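PDB 6QV5: CHAD domain from Ricinus communis, which probably binds inorganic polyphosphate through its all-helical CHAD fold and also carries a zinc ion. Local coordinates for residues Y213-F218 with K225-Y230; D75-C80 with P165-S170; V103-T108 with E124-V129. One frame throughout, in Å; residues are numbered along the deposited sequence.

Contact 1: residues Y213-F218 with K225-Y230; sequences YALEFF and KSTRAY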
loop_
_atom_site.group_PDB
_atom_site.type_symbol
_atom_site.label_atom_id
_atom_site.label_comp_id
_atom_site.label_asym_id
_atom_site.label_seq_id
_atom_site.Cartn_x
_atom_site.Cartn_y
_atom_site.Cartn_z
ATOM N N TYR A 213 3.791 -8.619 -0.940
ATOM C CA TYR A 213 4.483 -8.328 0.317
ATOM C C TYR A 213 4.969 -9.591 1.033
ATOM O O TYR A 213 6.138 -9.644 1.421
ATOM C CB TYR A 213 3.623 -7.451 1.253
ATOM C CG TYR A 213 3.272 -6.076 0.719
ATOM C CD1 TYR A 213 4.149 -5.381 -0.113
ATOM C CD2 TYR A 213 2.104 -5.432 1.114
ATOM C CE1 TYR A 213 3.838 -4.109 -0.592
ATOM C CE2 TYR A 213 1.789 -4.155 0.653
ATOM C CZ TYR A 213 2.659 -3.495 -0.199
ATOM O OH TYR A 213 2.350 -2.237 -0.655
ATOM N N ALA A 214 4.090 -10.611 1.171
ATOM C CA ALA A 214 4.402 -11.891 1.820
ATOM C C ALA A 214 5.554 -12.625 1.135
ATOM O O ALA A 214 6.400 -13.200 1.819
ATOM C CB ALA A 214 3.170 -12.777 1.865
ATOM N N LEU A 215 5.607 -12.576 -0.208
ATOM C CA LEU A 215 6.670 -13.204 -0.988
ATOM C C LEU A 215 7.991 -12.436 -0.856
ATOM O O LEU A 215 9.057 -13.043 -0.954
ATOM C CB LEU A 215 6.244 -13.357 -2.456
ATOM C CG LEU A 215 6.914 -14.469 -3.267
ATOM C CD1 LEU A 215 6.625 -15.859 -2.683
ATOM C CD2 LEU A 215 6.454 -14.424 -4.702
ATOM N N GLU A 216 7.919 -11.113 -0.610
ATOM C CA GLU A 216 9.094 -10.263 -0.397
ATOM C C GLU A 216 9.648 -10.480 1.014
ATOM O O GLU A 216 10.860 -10.383 1.211
ATOM C CB GLU A 216 8.749 -8.784 -0.610
ATOM C CG GLU A 216 8.672 -8.364 -2.068
ATOM C CD GLU A 216 8.172 -6.953 -2.330
ATOM O OE1 GLU A 216 7.433 -6.401 -1.481
ATOM O OE2 GLU A 216 8.513 -6.403 -3.401
ATOM N N PHE A 217 8.755 -10.775 1.991
ATOM C CA PHE A 217 9.109 -11.042 3.388
ATOM C C PHE A 217 9.872 -12.360 3.515
ATOM O O PHE A 217 10.908 -12.402 4.178
ATOM C CB PHE A 217 7.857 -11.071 4.290
ATOM C CG PHE A 217 7.073 -9.786 4.442
ATOM C CD1 PHE A 217 7.720 -8.554 4.467
ATOM C CD2 PHE A 217 5.698 -9.812 4.635
ATOM C CE1 PHE A 217 6.996 -7.370 4.629
ATOM C CE2 PHE A 217 4.975 -8.626 4.794
ATOM C CZ PHE A 217 5.629 -7.414 4.793
ATOM N N PHE A 218 9.356 -13.428 2.875
ATOM C CA PHE A 218 9.949 -14.767 2.877
ATOM C C PHE A 218 10.693 -15.021 1.550
ATOM O O PHE A 218 10.581 -16.101 0.969
ATOM C CB PHE A 218 8.858 -15.831 3.128
ATOM C CG PHE A 218 8.074 -15.678 4.413
ATOM C CD1 PHE A 218 8.567 -16.180 5.612
ATOM C CD2 PHE A 218 6.826 -15.067 4.417
ATOM C CE1 PHE A 218 7.831 -16.060 6.795
ATOM C CE2 PHE A 218 6.095 -14.937 5.600
ATOM C CZ PHE A 218 6.601 -15.435 6.782
ATOM N N LYS A 225 13.897 -17.842 -9.633
ATOM C CA LYS A 225 13.291 -17.595 -10.948
ATOM C C LYS A 225 11.775 -17.828 -10.988
ATOM O O LYS A 225 11.096 -17.234 -11.829
ATOM C CB LYS A 225 14.008 -18.391 -12.058
ATOM C CG LYS A 225 15.504 -18.063 -12.229
ATOM C CD LYS A 225 15.783 -16.630 -12.715
ATOM C CE LYS A 225 16.529 -15.817 -11.682
ATOM N NZ LYS A 225 16.649 -14.389 -12.078
ATOM N N SER A 226 11.247 -18.674 -10.080
ATOM C CA SER A 226 9.814 -18.965 -9.982
ATOM C C SER A 226 9.061 -17.779 -9.367
ATOM O O SER A 226 7.986 -17.424 -9.855
ATOM C CB SER A 226 9.574 -20.230 -9.164
ATOM O OG SER A 226 8.206 -20.602 -9.160
ATOM N N THR A 227 9.635 -17.165 -8.308
ATOM C CA THR A 227 9.053 -16.010 -7.615
ATOM C C THR A 227 9.124 -14.745 -8.456
ATOM O O THR A 227 8.186 -13.954 -8.421
ATOM C CB THR A 227 9.691 -15.785 -6.241
ATOM O OG1 THR A 227 11.110 -15.686 -6.376
ATOM C CG2 THR A 227 9.317 -16.858 -5.241
ATOM N N ARG A 228 10.231 -14.556 -9.206
ATOM C CA ARG A 228 10.465 -13.404 -10.083
ATOM C C ARG A 228 9.358 -13.269 -11.140
ATOM O O ARG A 228 8.913 -12.154 -11.410
ATOM C CB ARG A 228 11.849 -13.509 -10.741
ATOM C CG ARG A 228 12.380 -12.192 -11.287
ATOM C CD ARG A 228 13.833 -12.316 -11.691
ATOM N NE ARG A 228 14.244 -11.225 -12.574
ATOM C CZ ARG A 228 14.261 -11.300 -13.902
ATOM N NH1 ARG A 228 13.894 -12.417 -14.516
ATOM N NH2 ARG A 228 14.648 -10.258 -14.625
ATOM N N ALA A 229 8.903 -14.405 -11.705
ATOM C CA ALA A 229 7.823 -14.456 -12.692
ATOM C C ALA A 229 6.462 -14.244 -12.016
ATOM O O ALA A 229 5.582 -13.616 -12.607
ATOM C CB ALA A 229 7.846 -15.789 -13.423
ATOM N N TYR A 230 6.300 -14.763 -10.778
ATOM C CA TYR A 230 5.084 -14.650 -9.966
ATOM C C TYR A 230 4.858 -13.194 -9.534
ATOM O O TYR A 230 3.729 -12.708 -9.615
ATOM C CB TYR A 230 5.167 -15.590 -8.745
ATOM C CG TYR A 230 3.876 -15.739 -7.967
ATOM C CD1 TYR A 230 2.969 -16.752 -8.270
ATOM C CD2 TYR A 230 3.586 -14.905 -6.891
ATOM C CE1 TYR A 230 1.788 -16.904 -7.544
ATOM C CE2 TYR A 230 2.411 -15.048 -6.159
ATOM C CZ TYR A 230 1.513 -16.049 -6.489
ATOM O OH TYR A 230 0.356 -16.185 -5.763
#
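The isobutyl end of Leu-215 reaches across to Thr-227 and Tyr-230 and supplies all the contacts between residues 213-218 and 225-230. Its CG stands opposite the backbone N (chi1 -155°), which carries both methyls out toward the second helix. There the branches divide the work: CD1 rests on Thr-227 CG2 at 3.8 Å, while CD2 meets the same methyl and also lies 3.6 Å from Tyr-230 CD2, approaching the phenol ring obliquely. Residues 213-217 form the last turn of helix 198-217 and 225-230 belong to the start of helix 224-260, so this apolar cluster joins two consecutive helices of the CHAD fold close to their short connection. Thr-227 turns its two branches to different tasks. At chi1 54° OG1 is tucked back over the main chain, where it hydrogen-bonds to the O of Arg-223, one turn earlier, so that CG2 is the branch presented to the leucine. The Tyr-230 ring is fixed at its far end, where OH is hydrogen-bonded to His-183 ND1, and the two rings meet with their planes inclined by about 45°. Pro-299, near the C-terminus, also packs on Leu-215.

Contact 2: residues D75-C80 with P165-S170; sequences DAVAPC and PLLDGS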
loop_
_atom_site.group_PDB
_atom_site.type_symbol
_atom_site.label_atom_id
_atom_site.label_comp_id
_atom_site.label_asym_id
_atom_site.label_seq_id
_atom_site.Cartn_x
_atom_site.Cartn_y
_atom_site.Cartn_z
ATOM N N ASP A 75 -1.214 -12.621 12.567
ATOM C CA ASP A 75 -2.344 -12.470 13.501
ATOM C C ASP A 75 -2.701 -13.739 14.289
ATOM O O ASP A 75 -3.051 -13.634 15.467
ATOM C CB ASP A 75 -3.587 -11.922 12.775
ATOM C CG ASP A 75 -4.711 -11.488 13.699
ATOM O OD1 ASP A 75 -4.574 -10.424 14.342
ATOM O OD2 ASP A 75 -5.727 -12.211 13.776
ATOM N N ALA A 76 -2.616 -14.923 13.650
ATOM C CA ALA A 76 -2.929 -16.205 14.289
ATOM C C ALA A 76 -1.887 -16.616 15.334
ATOM O O ALA A 76 -2.262 -17.042 16.430
ATOM C CB ALA A 76 -3.087 -17.295 13.240
ATOM N N VAL A 77 -0.586 -16.479 15.004
ATOM C CA VAL A 77 0.523 -16.843 15.896
ATOM C C VAL A 77 0.817 -15.755 16.945
ATOM O O VAL A 77 1.148 -16.081 18.086
ATOM C CB VAL A 77 1.811 -17.280 15.141
ATOM C CG1 VAL A 77 1.634 -18.646 14.487
ATOM C CG2 VAL A 77 2.271 -16.236 14.121
ATOM N N ALA A 78 0.698 -14.474 16.553
ATOM C CA ALA A 78 0.962 -13.313 17.400
ATOM C C ALA A 78 -0.067 -12.190 17.141
ATOM O O ALA A 78 0.153 -11.348 16.264
ATOM C CB ALA A 78 2.379 -12.808 17.156
ATOM N N PRO A 79 -1.205 -12.159 17.877
ATOM C CA PRO A 79 -2.189 -11.089 17.640
ATOM C C PRO A 79 -1.758 -9.754 18.242
ATOM O O PRO A 79 -1.411 -9.682 19.423
ATOM C CB PRO A 79 -3.481 -11.637 18.253
ATOM C CG PRO A 79 -3.042 -12.629 19.271
ATOM C CD PRO A 79 -1.638 -13.070 18.959
ATOM N N CYS A 80 -1.749 -8.706 17.403
ATOM C CA CYS A 80 -1.364 -7.344 17.771
ATOM C C CYS A 80 -2.421 -6.714 18.694
ATOM O O CYS A 80 -3.613 -6.817 18.380
ATOM C CB CYS A 80 -1.139 -6.501 16.518
ATOM S SG CYS A 80 -0.321 -4.913 16.819
ATOM N N PRO A 165 10.327 -14.707 20.862
ATOM C CA PRO A 165 10.759 -16.050 21.302
ATOM C C PRO A 165 9.628 -17.024 21.646
ATOM O O PRO A 165 9.883 -18.219 21.796
ATOM C CB PRO A 165 11.650 -15.755 22.511
ATOM C CG PRO A 165 11.116 -14.493 23.066
ATOM C CD PRO A 165 10.614 -13.691 21.901
ATOM N N LEU A 166 8.384 -16.519 21.753
ATOM C CA LEU A 166 7.188 -17.300 22.090
ATOM C C LEU A 166 6.610 -18.090 20.900
ATOM O O LEU A 166 5.703 -18.903 21.097
ATOM C CB LEU A 166 6.096 -16.390 22.706
ATOM C CG LEU A 166 6.504 -15.429 23.839
ATOM C CD1 LEU A 166 5.397 -14.435 24.132
ATOM C CD2 LEU A 166 6.875 -16.175 25.110
ATOM N N LEU A 167 7.131 -17.861 19.678
ATOM C CA LEU A 167 6.652 -18.526 18.462
ATOM C C LEU A 167 7.360 -19.848 18.174
ATOM O O LEU A 167 8.588 -19.926 18.257
ATOM C CB LEU A 167 6.708 -17.589 17.242
ATOM C CG LEU A 167 6.021 -16.218 17.370
ATOM C CD1 LEU A 167 6.249 -15.394 16.143
ATOM C CD2 LEU A 167 4.523 -16.350 17.616
ATOM N N ASP A 168 6.572 -20.881 17.824
ATOM C CA ASP A 168 7.045 -22.239 17.541
ATOM C C ASP A 168 7.153 -22.558 16.047
ATOM O O ASP A 168 6.466 -21.948 15.225
ATOM C CB ASP A 168 6.145 -23.272 18.240
ATOM C CG ASP A 168 6.150 -23.167 19.749
ATOM O OD1 ASP A 168 6.905 -23.928 20.393
ATOM O OD2 ASP A 168 5.398 -22.327 20.287
ATOM N N GLY A 169 8.009 -23.529 15.729
ATOM C CA GLY A 169 8.246 -24.011 14.373
ATOM C C GLY A 169 9.184 -23.161 13.542
ATOM O O GLY A 169 9.588 -22.071 13.960
ATOM N N SER A 170 9.532 -23.669 12.345
ATOM C CA SER A 170 10.414 -23.002 11.386
ATOM C C SER A 170 9.646 -21.963 10.562
ATOM O O SER A 170 8.412 -21.949 10.585
ATOM C CB SER A 170 11.064 -24.031 10.464
ATOM O OG SER A 170 10.095 -24.712 9.683
#
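Apolar packing between Leu-167 and the pair Val-77 and Ala-78 joins the loops 75-80 and 165-170. One methyl does the touching: Leu-167 CD2 lies 3.8 Å from Val-77 CB and 4.2 Å from Val-77 CG2, and the same methyl reaches Ala-78 CB at 4.2 Å. The valine and leucine side chains cross at about a right angle, and only CD2 of the leucine touches the valine side chain, at CB and CG2. The leucine torsions explain the reach. CG lies opposite the carbonyl carbon (chi1 -53°); CD1 continues the extended chain (chi2 176°), and CD2, the branch turned off it, is the methyl that meets the other loop.

A second kind of contact is between this methyl and the backbone. Leu-167 CD2 is 3.4 Å from Val-77 O, a van der Waals approach to a carbonyl where the chain leaves its helical conformation: residues 75-77 keep helical backbone angles, and Ala-78 departs to an extended one. No hydrogen bond links the two loops.

Polar ties run instead from the second loop to other parts of the chain. Gly-169 makes a backbone hydrogen bond with Leu-26, and Ser-170 is the N-cap of helix 171-192, its OG bonding weakly to His-173 N.

The contact thus joins the link between helices 54-73 and 82-108 to the link between helices 147-163 and 171-192. Phe-30 of helix 26-42 packs against both Ala-78 and Leu-167, while Trp-159 and Thr-163 of helix 147-163 touch Ala-78.

Contact 3: residues V103-T108 with E124-V129; sequences VLLAST and ELNALV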
loop_
_atom_site.group_PDB
_atom_site.type_symbol
_atom_site.label_atom_id
_atom_site.label_comp_id
_atom_site.label_asym_id
_atom_site.label_seq_id
_atom_site.Cartn_x
_atom_site.Cartn_y
_atom_site.Cartn_z
ATOM N N VAL A 103 -0.855 12.082 -5.472
ATOM C CA VAL A 103 -1.114 11.234 -6.647
ATOM C C VAL A 103 -1.998 12.018 -7.629
ATOM O O VAL A 103 -1.701 12.049 -8.823
ATOM C CB VAL A 103 -1.720 9.847 -6.264
ATOM C CG1 VAL A 103 -2.198 9.072 -7.494
ATOM C CG2 VAL A 103 -0.725 9.007 -5.468
ATOM N N LEU A 104 -3.055 12.676 -7.107
ATOM C CA LEU A 104 -3.994 13.502 -7.867
ATOM C C LEU A 104 -3.268 14.637 -8.603
ATOM O O LEU A 104 -3.546 14.869 -9.776
ATOM C CB LEU A 104 -5.099 14.052 -6.929
ATOM C CG LEU A 104 -6.060 15.136 -7.465
ATOM C CD1 LEU A 104 -6.947 14.610 -8.587
ATOM C CD2 LEU A 104 -6.925 15.688 -6.355
ATOM N N LEU A 105 -2.318 15.304 -7.926
ATOM C CA LEU A 105 -1.542 16.419 -8.466
ATOM C C LEU A 105 -0.496 16.019 -9.523
ATOM O O LEU A 105 -0.408 16.677 -10.561
ATOM C CB LEU A 105 -0.883 17.198 -7.307
ATOM C CG LEU A 105 -0.082 18.461 -7.654
ATOM C CD1 LEU A 105 -0.999 19.636 -7.967
ATOM C CD2 LEU A 105 0.862 18.821 -6.530
ATOM N N ALA A 106 0.302 14.972 -9.249
ATOM C CA ALA A 106 1.399 14.534 -10.118
ATOM C C ALA A 106 1.044 13.495 -11.191
ATOM O O ALA A 106 1.731 13.442 -12.214
ATOM C CB ALA A 106 2.551 14.018 -9.268
ATOM N N SER A 107 0.011 12.660 -10.963
ATOM C CA SER A 107 -0.341 11.592 -11.901
ATOM C C SER A 107 -1.742 11.689 -12.526
ATOM O O SER A 107 -1.866 11.493 -13.735
ATOM C CB SER A 107 -0.159 10.230 -11.233
ATOM O OG SER A 107 -0.504 9.151 -12.085
ATOM N N THR A 108 -2.785 11.952 -11.719
ATOM C CA THR A 108 -4.170 11.963 -12.199
ATOM C C THR A 108 -4.566 13.242 -12.958
ATOM O O THR A 108 -5.209 13.128 -14.001
ATOM C CB THR A 108 -5.152 11.642 -11.069
ATOM O OG1 THR A 108 -4.481 10.890 -10.055
ATOM C CG2 THR A 108 -6.346 10.848 -11.561
ATOM N N GLU A 124 -5.799 27.191 -12.405
ATOM C CA GLU A 124 -6.128 27.653 -11.053
ATOM C C GLU A 124 -6.518 26.478 -10.145
ATOM O O GLU A 124 -6.331 26.558 -8.931
ATOM C CB GLU A 124 -7.193 28.771 -11.063
ATOM C CG GLU A 124 -8.549 28.382 -11.630
ATOM C CD GLU A 124 -9.463 29.541 -11.977
ATOM O OE1 GLU A 124 -9.796 30.335 -11.066
ATOM O OE2 GLU A 124 -9.857 29.648 -13.160
ATOM N N LEU A 125 -7.039 25.385 -10.745
ATOM C CA LEU A 125 -7.415 24.154 -10.046
ATOM C C LEU A 125 -6.148 23.417 -9.601
ATOM O O LEU A 125 -6.099 22.917 -8.477
ATOM C CB LEU A 125 -8.293 23.258 -10.947
ATOM C CG LEU A 125 -8.736 21.899 -10.379
ATOM C CD1 LEU A 125 -9.746 22.061 -9.258
ATOM C CD2 LEU A 125 -9.314 21.024 -11.462
ATOM N N ASN A 126 -5.119 23.383 -10.479
ATOM C CA ASN A 126 -3.817 22.764 -10.222
ATOM C C ASN A 126 -3.115 23.462 -9.052
ATOM O O ASN A 126 -2.461 22.796 -8.252
ATOM C CB ASN A 126 -2.946 22.810 -11.477
ATOM C CG ASN A 126 -1.706 21.961 -11.381
ATOM O OD1 ASN A 126 -1.737 20.744 -11.602
ATOM N ND2 ASN A 126 -0.586 22.583 -11.048
ATOM N N ALA A 127 -3.278 24.798 -8.949
ATOM C CA ALA A 127 -2.726 25.626 -7.877
ATOM C C ALA A 127 -3.459 25.354 -6.559
ATOM O O ALA A 127 -2.823 25.349 -5.502
ATOM C CB ALA A 127 -2.835 27.098 -8.244
ATOM N N LEU A 128 -4.790 25.114 -6.628
ATOM C CA LEU A 128 -5.630 24.804 -5.468
ATOM C C LEU A 128 -5.322 23.400 -4.935
ATOM O O LEU A 128 -5.203 23.232 -3.724
ATOM C CB LEU A 128 -7.128 24.962 -5.807
ATOM C CG LEU A 128 -8.151 24.724 -4.675
ATOM C CD1 LEU A 128 -8.077 25.809 -3.602
ATOM C CD2 LEU A 128 -9.560 24.661 -5.227
ATOM N N VAL A 129 -5.177 22.407 -5.838
ATOM C CA VAL A 129 -4.850 21.019 -5.490
ATOM C C VAL A 129 -3.450 20.955 -4.845
ATOM O O VAL A 129 -3.281 20.263 -3.840
ATOM C CB VAL A 129 -5.051 20.047 -6.692
ATOM C CG1 VAL A 129 -4.451 18.666 -6.426
ATOM C CG2 VAL A 129 -6.532 19.919 -7.041
#
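Val-129 places its CG1 methyl against both Leu-104 and Leu-105, and Leu-105 CD1 in turn touches Asn-126 O and sits above the side-chain amide of that residue, nearer its OD1 end. The CG1 methyl, set opposite the valine backbone N (chi1 168°), is 3.9 Å from Leu-104 CD2 and equally 3.9 Å from Leu-105 CD1, so two adjacent leucines of one helix share a single methyl of the other. The Leu-104 and Val-129 side chains cross at about a right angle. Leu-105 CD1 also comes to 3.5 Å from Asn-126 O and 3.9 Å from Asn-126 OD1; these are van der Waals approaches of a methyl to two oxygens, and no hydrogen bond spans the contact. Although the CB atoms of both leucines leave their helix at an angle to the partner, their ends come closer to it.

Residues 103-108 are the C-terminal turns of helix 82-108 and 124-129 lie near the start of helix 122-145. These successive helices of the all-helical CHAD domain run in largely opposed directions, the short segments being inclined by 135° with axes 10.2 Å apart at closest approach.

The wider pi-type turn at 104-108 takes in both leucines. Val-103 O accepts from Ser-107 N at 2.8 Å and from Thr-108 N at 3.1 Å. Leu-109, which follows directly, packs on Leu-104 and Val-129. Farther out, Ala-250 of helix 224-260 touches Leu-104 and Thr-108. The Leu-105 side chain lies about 9 Å from that of the zinc ligand His-52.

The three contacts are separate and none touches another. Contacts 1 and 2 are the closest neighbours, with centres 22 Å apart and nearest atoms about 7 Å from each other. Contact 3 lies on the other side of the chain's centre from both, its centre 35 Å from that of contact 1 and 44 Å from that of contact 2. In sequence, however, contact 3 falls between the two loops that contact 2 brings together, and contact 1 follows both. The zinc ion, held by His-52 and His-138, is about 12 Å from the Leu-105 side chain of contact 3, whereas contacts 1 and 2 lie away from that site.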